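Long-range contacts in RTX toxin (Vibrio vulnificus CMCP6, PDB 6A7H), which probably acts as a Ras/Rap1-specific endopeptidase that cleaves and inactivates the small GTPases Ras and Rap1 in host cells: residues Phe320-Met325 / Val374-Asn379; Gln324-Lys329 / Arg381-Arg386. One frame throughout, in Å; residues are numbered along the deposited sequence.

Contact 1. Residues Phe320-Met325 / Val374-Asn379; sequences FVNEQM and VTLFEN
Asn322 reaches across to helix 374-383 and uses both ends of its amide there. Its OD1 accepts a nearly straight hydrogen bond from Asn379 ND2 at 2.9 Å, with an N-H...O angle of 171°. The donor lies tilted from the carbonyl plane of Asn322, whereas OD1 sits almost exactly in the amide plane of Asn379; the two amide planes are 47° apart. On the other end, Asn322 ND2 donates to Thr375 OG1 at 3.1 Å, and this acceptor lies close to the plane of the donating amide. Thr375 and Asn379 are one helical turn apart, so a single side chain spans a full turn of its partner. Asn322 OD1 also rests 3.4 Å from Leu376 CA, which fits the close approach of the two backbones at this residue pair, 5.3 Å between CA atoms.

Below the polar pairs lies an apolar layer centred on Leu376. Its CD1 branch meets Met325 CE at 3.6 Å and Val321 CG1 at 3.8 Å, the methionine side chain crossing that of the leucine at about a right angle. Met325 CG is anti to the backbone N (chi1 -164°), which sends the chain across the gap, and a bend at chi3 turns the terminal methyl toward the leucine while SD lies against the backbone carbonyl of Asn379. Farther out, Val321 and Met325 both pack on Ile336, and Leu376 on Leu338, both residues of strand 333-338.

As modelled, the Asn322 amide accepts at OD1 and donates at ND2, and two bonds in different directions oppose its rotation, while the aliphatic groups beneath tie the helices on both sides of the contact to the sheet.

Contact 2. Residues Gln324-Lys329 / Arg381-Arg386; sequences QMDALK and RANGMR
Asn383 provides the polar centre of this contact, through its side-chain amide and its backbone carbonyl, yet each of the three direct hydrogen bonds involved is weak. Asn383 ND2 lies 3.5 Å from Met325 SD, with an N-H...S angle of 155°, and 3.4 Å from Asp326 OD1, where the angle falls to 140°. Sulfur and carboxylate thus share one amide nitrogen. The Asp326 carboxylate stands almost perpendicular to the amide, their planes 83° apart, and the two side chains cross at about a right angle. The backbone O of Asn383 is approached by Lys329 NZ at 3.0 Å. Lys329 is drawn out to full length, its CG turned directly away from its own amide nitrogen, which carries NZ to the carbonyl, and Lys329 CD passes 3.9 Å from Asn383 OD1. One water extends the link: it donates to Ala382 O and weakly accepts from Lys329 NZ.

The apolar part is a meeting of two methionines. The side chains of Met325 and Met385 lie alongside each other, running in opposing senses, with Met325 CG 3.7 Å from Met385 SD. Met385 rests on Val333 and Ile336 of strand 333-338, which places the pair between the helical layer and the sheet.

The carbonyl that the lysine meets lies at the end of the helix, where Gly384 leaves helical angles with a positive phi, and Gly384 N bonds back to Arg381 O at 3.2 Å. A positively charged amine beside the last carbonyls of a helix probably interacts favourably with the helix dipole. The chain then enters strand 386-391, where Arg386 pairs with Thr334 and Ile336. The turn is a Schellman motif at the C-terminal end of helix 374-383, making the helix-to-strand passage of an alpha/beta fold with a parallel sheet.

In the fold
The centres of contacts 1 and 2 lie 7 Å apart, and the two run along one interface. On one side helices 316-323 and 325-330 follow each other in the chain, with Gln324 at their junction; on the other, helix 374-383 supplies both partners, contact 1 its first half and contact 2 its C-terminal end. Met325 serves in both, and Phe320 CE2 packs 4.0 Å from Leu328 CD1 between them. Strand 333-338 follows the first helices and strand 386-391 the last; they are neighbours in a parallel four-stranded sheet. The contacts therefore join helices preceding two adjacent strands, within the region related to the Pasteurella multocida toxin C2 domain.

Contact 1. Residues Phe320-Met325 / Val374-Asn379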
loop_
_atom_site.group_PDB
_atom_site.type_symbol
_atom_site.label_atom_id
_atom_site.label_comp_id
_atom_site.label_asym_id
_atom_site.label_seq_id
_atom_site.Cartn_x
_atom_site.Cartn_y
_atom_site.Cartn_z
ATOM N N PHE A 320 19.180 17.038 -15.207
ATOM C CA PHE A 320 20.333 16.294 -15.721
ATOM C C PHE A 320 19.930 15.103 -16.592
ATOM O O PHE A 320 20.467 14.914 -17.684
ATOM C CB PHE A 320 21.227 15.789 -14.579
ATOM C CG PHE A 320 22.352 14.904 -15.050
ATOM C CD1 PHE A 320 23.560 15.456 -15.449
ATOM C CD2 PHE A 320 22.195 13.523 -15.112
ATOM C CE1 PHE A 320 24.601 14.647 -15.893
ATOM C CE2 PHE A 320 23.216 12.709 -15.563
ATOM C CZ PHE A 320 24.429 13.269 -15.952
ATOM N N VAL A 321 19.005 14.292 -16.094
ATOM C CA VAL A 321 18.558 13.108 -16.824
ATOM C C VAL A 321 18.022 13.483 -18.202
ATOM O O VAL A 321 18.208 12.740 -19.173
ATOM C CB VAL A 321 17.478 12.343 -16.026
ATOM C CG1 VAL A 321 16.740 11.378 -16.911
ATOM C CG2 VAL A 321 18.128 11.591 -14.884
ATOM N N ASN A 322 17.388 14.655 -18.278
ATOM C CA ASN A 322 16.812 15.165 -19.520
ATOM C C ASN A 322 17.868 15.730 -20.467
ATOM O O ASN A 322 17.968 15.305 -21.615
ATOM C CB ASN A 322 15.762 16.240 -19.216
ATOM C CG ASN A 322 14.772 16.438 -20.355
ATOM O OD1 ASN A 322 14.725 15.651 -21.304
ATOM N ND2 ASN A 322 13.978 17.500 -20.266
ATOM N N GLU A 323 18.657 16.683 -19.975
ATOM C CA GLU A 323 19.666 17.368 -20.786
ATOM C C GLU A 323 20.832 16.465 -21.201
ATOM O O GLU A 323 21.410 16.632 -22.274
ATOM C CB GLU A 323 20.225 18.577 -20.027
ATOM C CG GLU A 323 19.211 19.640 -19.624
ATOM C CD GLU A 323 19.868 20.878 -19.002
ATOM O OE1 GLU A 323 19.152 21.891 -18.828
ATOM O OE2 GLU A 323 21.088 20.844 -18.682
ATOM N N GLN A 324 21.194 15.527 -20.331
ATOM C CA GLN A 324 22.330 14.642 -20.585
ATOM C C GLN A 324 21.902 13.223 -20.928
ATOM O O GLN A 324 22.666 12.282 -20.718
ATOM C CB GLN A 324 23.258 14.596 -19.371
ATOM C CG GLN A 324 23.909 15.920 -19.049
ATOM C CD GLN A 324 24.671 16.490 -20.223
ATOM O OE1 GLN A 324 25.253 15.750 -21.021
ATOM N NE2 GLN A 324 24.667 17.816 -20.341
ATOM N N MET A 325 20.691 13.072 -21.456
ATOM C CA MET A 325 20.159 11.745 -21.740
ATOM C C MET A 325 21.045 10.970 -22.716
ATOM O O MET A 325 21.199 9.757 -22.574
ATOM C CB MET A 325 18.729 11.835 -22.278
ATOM C CG MET A 325 17.991 10.503 -22.212
ATOM S SD MET A 325 16.261 10.571 -22.702
ATOM C CE MET A 325 15.574 11.577 -21.392
ATOM N N VAL A 374 7.302 17.445 -20.034
ATOM C CA VAL A 374 6.846 16.521 -21.053
ATOM C C VAL A 374 8.023 16.146 -21.969
ATOM O O VAL A 374 8.064 15.029 -22.480
ATOM C CB VAL A 374 5.670 17.129 -21.857
ATOM C CG1 VAL A 374 6.179 18.189 -22.784
ATOM C CG2 VAL A 374 4.932 16.074 -22.634
ATOM N N THR A 375 9.008 17.043 -22.132
ATOM C CA THR A 375 10.136 16.754 -23.027
ATOM C C THR A 375 10.991 15.582 -22.542
ATOM O O THR A 375 11.617 14.906 -23.353
ATOM C CB THR A 375 11.077 17.976 -23.241
ATOM O OG1 THR A 375 11.620 18.411 -21.993
ATOM C CG2 THR A 375 10.338 19.118 -23.919
ATOM N N LEU A 376 11.022 15.347 -21.233
ATOM C CA LEU A 376 11.713 14.178 -20.684
ATOM C C LEU A 376 11.174 12.911 -21.336
ATOM O O LEU A 376 11.933 12.035 -21.770
ATOM C CB LEU A 376 11.548 14.109 -19.161
ATOM C CG LEU A 376 12.103 12.884 -18.430
ATOM C CD1 LEU A 376 13.612 12.792 -18.599
ATOM C CD2 LEU A 376 11.743 12.954 -16.963
ATOM N N PHE A 377 9.850 12.836 -21.424
ATOM C CA PHE A 377 9.179 11.677 -22.000
ATOM C C PHE A 377 9.433 11.568 -23.516
ATOM O O PHE A 377 9.722 10.474 -24.021
ATOM C CB PHE A 377 7.676 11.738 -21.656
ATOM C CG PHE A 377 7.401 11.404 -20.216
ATOM C CD1 PHE A 377 7.751 12.295 -19.205
ATOM C CD2 PHE A 377 6.871 10.170 -19.862
ATOM C CE1 PHE A 377 7.552 11.971 -17.855
ATOM C CE2 PHE A 377 6.666 9.841 -18.513
ATOM C CZ PHE A 377 7.008 10.743 -17.514
ATOM N N GLU A 378 9.370 12.701 -24.222
ATOM C CA GLU A 378 9.675 12.744 -25.663
ATOM C C GLU A 378 11.123 12.368 -25.956
ATOM O O GLU A 378 11.409 11.629 -26.900
ATOM C CB GLU A 378 9.410 14.135 -26.242
ATOM C CG GLU A 378 8.056 14.708 -25.900
ATOM C CD GLU A 378 7.740 15.979 -26.675
ATOM O OE1 GLU A 378 8.652 16.812 -26.888
ATOM O OE2 GLU A 378 6.568 16.133 -27.076
ATOM N N ASN A 379 12.038 12.907 -25.157
ATOM C CA ASN A 379 13.449 12.604 -25.312
ATOM C C ASN A 379 13.719 11.130 -24.987
ATOM O O ASN A 379 14.484 10.478 -25.688
ATOM C CB ASN A 379 14.295 13.542 -24.446
ATOM C CG ASN A 379 14.356 14.968 -25.014
ATOM O OD1 ASN A 379 14.229 15.168 -26.220
ATOM N ND2 ASN A 379 14.556 15.957 -24.145
#

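Contact 2. Residues Gln324-Lys329 / Arg381-Arg386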
loop_
_atom_site.group_PDB
_atom_site.type_symbol
_atom_site.label_atom_id
_atom_site.label_comp_id
_atom_site.label_asym_id
_atom_site.label_seq_id
_atom_site.Cartn_x
_atom_site.Cartn_y
_atom_site.Cartn_z
ATOM N N GLN A 324 21.194 15.527 -20.331
ATOM C CA GLN A 324 22.330 14.642 -20.585
ATOM C C GLN A 324 21.902 13.223 -20.928
ATOM O O GLN A 324 22.666 12.282 -20.718
ATOM C CB GLN A 324 23.258 14.596 -19.371
ATOM C CG GLN A 324 23.909 15.920 -19.049
ATOM C CD GLN A 324 24.671 16.490 -20.223
ATOM O OE1 GLN A 324 25.253 15.750 -21.021
ATOM N NE2 GLN A 324 24.667 17.816 -20.341
ATOM N N MET A 325 20.691 13.072 -21.456
ATOM C CA MET A 325 20.159 11.745 -21.740
ATOM C C MET A 325 21.045 10.970 -22.716
ATOM O O MET A 325 21.199 9.757 -22.574
ATOM C CB MET A 325 18.729 11.835 -22.278
ATOM C CG MET A 325 17.991 10.503 -22.212
ATOM S SD MET A 325 16.261 10.571 -22.702
ATOM C CE MET A 325 15.574 11.577 -21.392
ATOM N N ASP A 326 21.641 11.670 -23.683
ATOM C CA ASP A 326 22.530 11.049 -24.674
ATOM C C ASP A 326 23.809 10.491 -24.052
ATOM O O ASP A 326 24.285 9.421 -24.443
ATOM C CB ASP A 326 22.914 12.047 -25.775
ATOM C CG ASP A 326 21.709 12.598 -26.524
ATOM O OD1 ASP A 326 20.569 12.185 -26.224
ATOM O OD2 ASP A 326 21.908 13.444 -27.427
ATOM N N ALA A 327 24.377 11.230 -23.100
ATOM C CA ALA A 327 25.581 10.780 -22.401
ATOM C C ALA A 327 25.263 9.572 -21.530
ATOM O O ALA A 327 26.100 8.700 -21.323
ATOM C CB ALA A 327 26.169 11.898 -21.563
ATOM N N LEU A 328 24.038 9.523 -21.021
ATOM C CA LEU A 328 23.610 8.381 -20.232
ATOM C C LEU A 328 23.465 7.165 -21.141
ATOM O O LEU A 328 23.939 6.069 -20.816
ATOM C CB LEU A 328 22.304 8.694 -19.513
ATOM C CG LEU A 328 22.465 9.683 -18.362
ATOM C CD1 LEU A 328 21.127 10.350 -18.041
ATOM C CD2 LEU A 328 23.033 8.965 -17.142
ATOM N N LYS A 329 22.823 7.378 -22.290
ATOM C CA LYS A 329 22.594 6.320 -23.264
ATOM C C LYS A 329 23.904 5.674 -23.707
ATOM O O LYS A 329 24.018 4.450 -23.729
ATOM C CB LYS A 329 21.846 6.860 -24.480
ATOM C CG LYS A 329 21.364 5.764 -25.411
ATOM C CD LYS A 329 20.595 6.307 -26.609
ATOM C CE LYS A 329 20.066 5.167 -27.476
ATOM N NZ LYS A 329 19.476 5.659 -28.741
ATOM N N ARG A 381 11.441 8.594 -25.296
ATOM C CA ARG A 381 10.859 7.854 -26.407
ATOM C C ARG A 381 11.733 7.907 -27.657
ATOM O O ARG A 381 11.981 6.881 -28.290
ATOM C CB ARG A 381 9.471 8.389 -26.732
ATOM C CG ARG A 381 8.833 7.670 -27.875
ATOM C CD ARG A 381 7.396 8.080 -28.034
ATOM N NE ARG A 381 6.728 7.165 -28.940
ATOM C CZ ARG A 381 6.668 7.344 -30.252
ATOM N NH1 ARG A 381 7.227 8.416 -30.796
ATOM N NH2 ARG A 381 6.040 6.461 -31.009
ATOM N N ALA A 382 12.218 9.094 -28.000
ATOM C CA ALA A 382 13.089 9.227 -29.162
ATOM C C ALA A 382 14.392 8.463 -28.963
ATOM O O ALA A 382 14.970 7.951 -29.922
ATOM C CB ALA A 382 13.375 10.700 -29.456
ATOM N N ASN A 383 14.854 8.374 -27.721
ATOM C CA ASN A 383 16.118 7.691 -27.451
ATOM C C ASN A 383 15.997 6.189 -27.222
ATOM O O ASN A 383 17.004 5.517 -27.067
ATOM C CB ASN A 383 16.814 8.334 -26.256
ATOM C CG ASN A 383 17.705 9.485 -26.668
ATOM O OD1 ASN A 383 18.477 9.365 -27.616
ATOM N ND2 ASN A 383 17.585 10.616 -25.979
ATOM N N GLY A 384 14.776 5.655 -27.215
ATOM C CA GLY A 384 14.598 4.230 -26.998
ATOM C C GLY A 384 14.658 3.836 -25.529
ATOM O O GLY A 384 14.752 2.659 -25.192
ATOM N N MET A 385 14.580 4.824 -24.647
ATOM C CA MET A 385 14.677 4.565 -23.224
ATOM C C MET A 385 13.306 4.446 -22.572
ATOM O O MET A 385 12.344 5.076 -23.004
ATOM C CB MET A 385 15.514 5.655 -22.564
ATOM C CG MET A 385 16.994 5.412 -22.832
ATOM S SD MET A 385 18.061 6.833 -22.661
ATOM C CE MET A 385 18.279 6.828 -20.887
ATOM N N ARG A 386 13.225 3.608 -21.547
ATOM C CA ARG A 386 11.988 3.437 -20.816
ATOM C C ARG A 386 12.000 4.261 -19.532
ATOM O O ARG A 386 12.970 4.237 -18.790
ATOM C CB ARG A 386 11.752 1.963 -20.498
ATOM C CG ARG A 386 10.386 1.719 -19.888
ATOM C CD ARG A 386 10.147 0.254 -19.560
ATOM N NE ARG A 386 8.783 0.041 -19.075
ATOM C CZ ARG A 386 8.448 -0.878 -18.177
ATOM N NH1 ARG A 386 9.380 -1.668 -17.653
ATOM N NH2 ARG A 386 7.184 -1.001 -17.790
HETATM O O HOH W 1 16.500 5.224 -30.511
#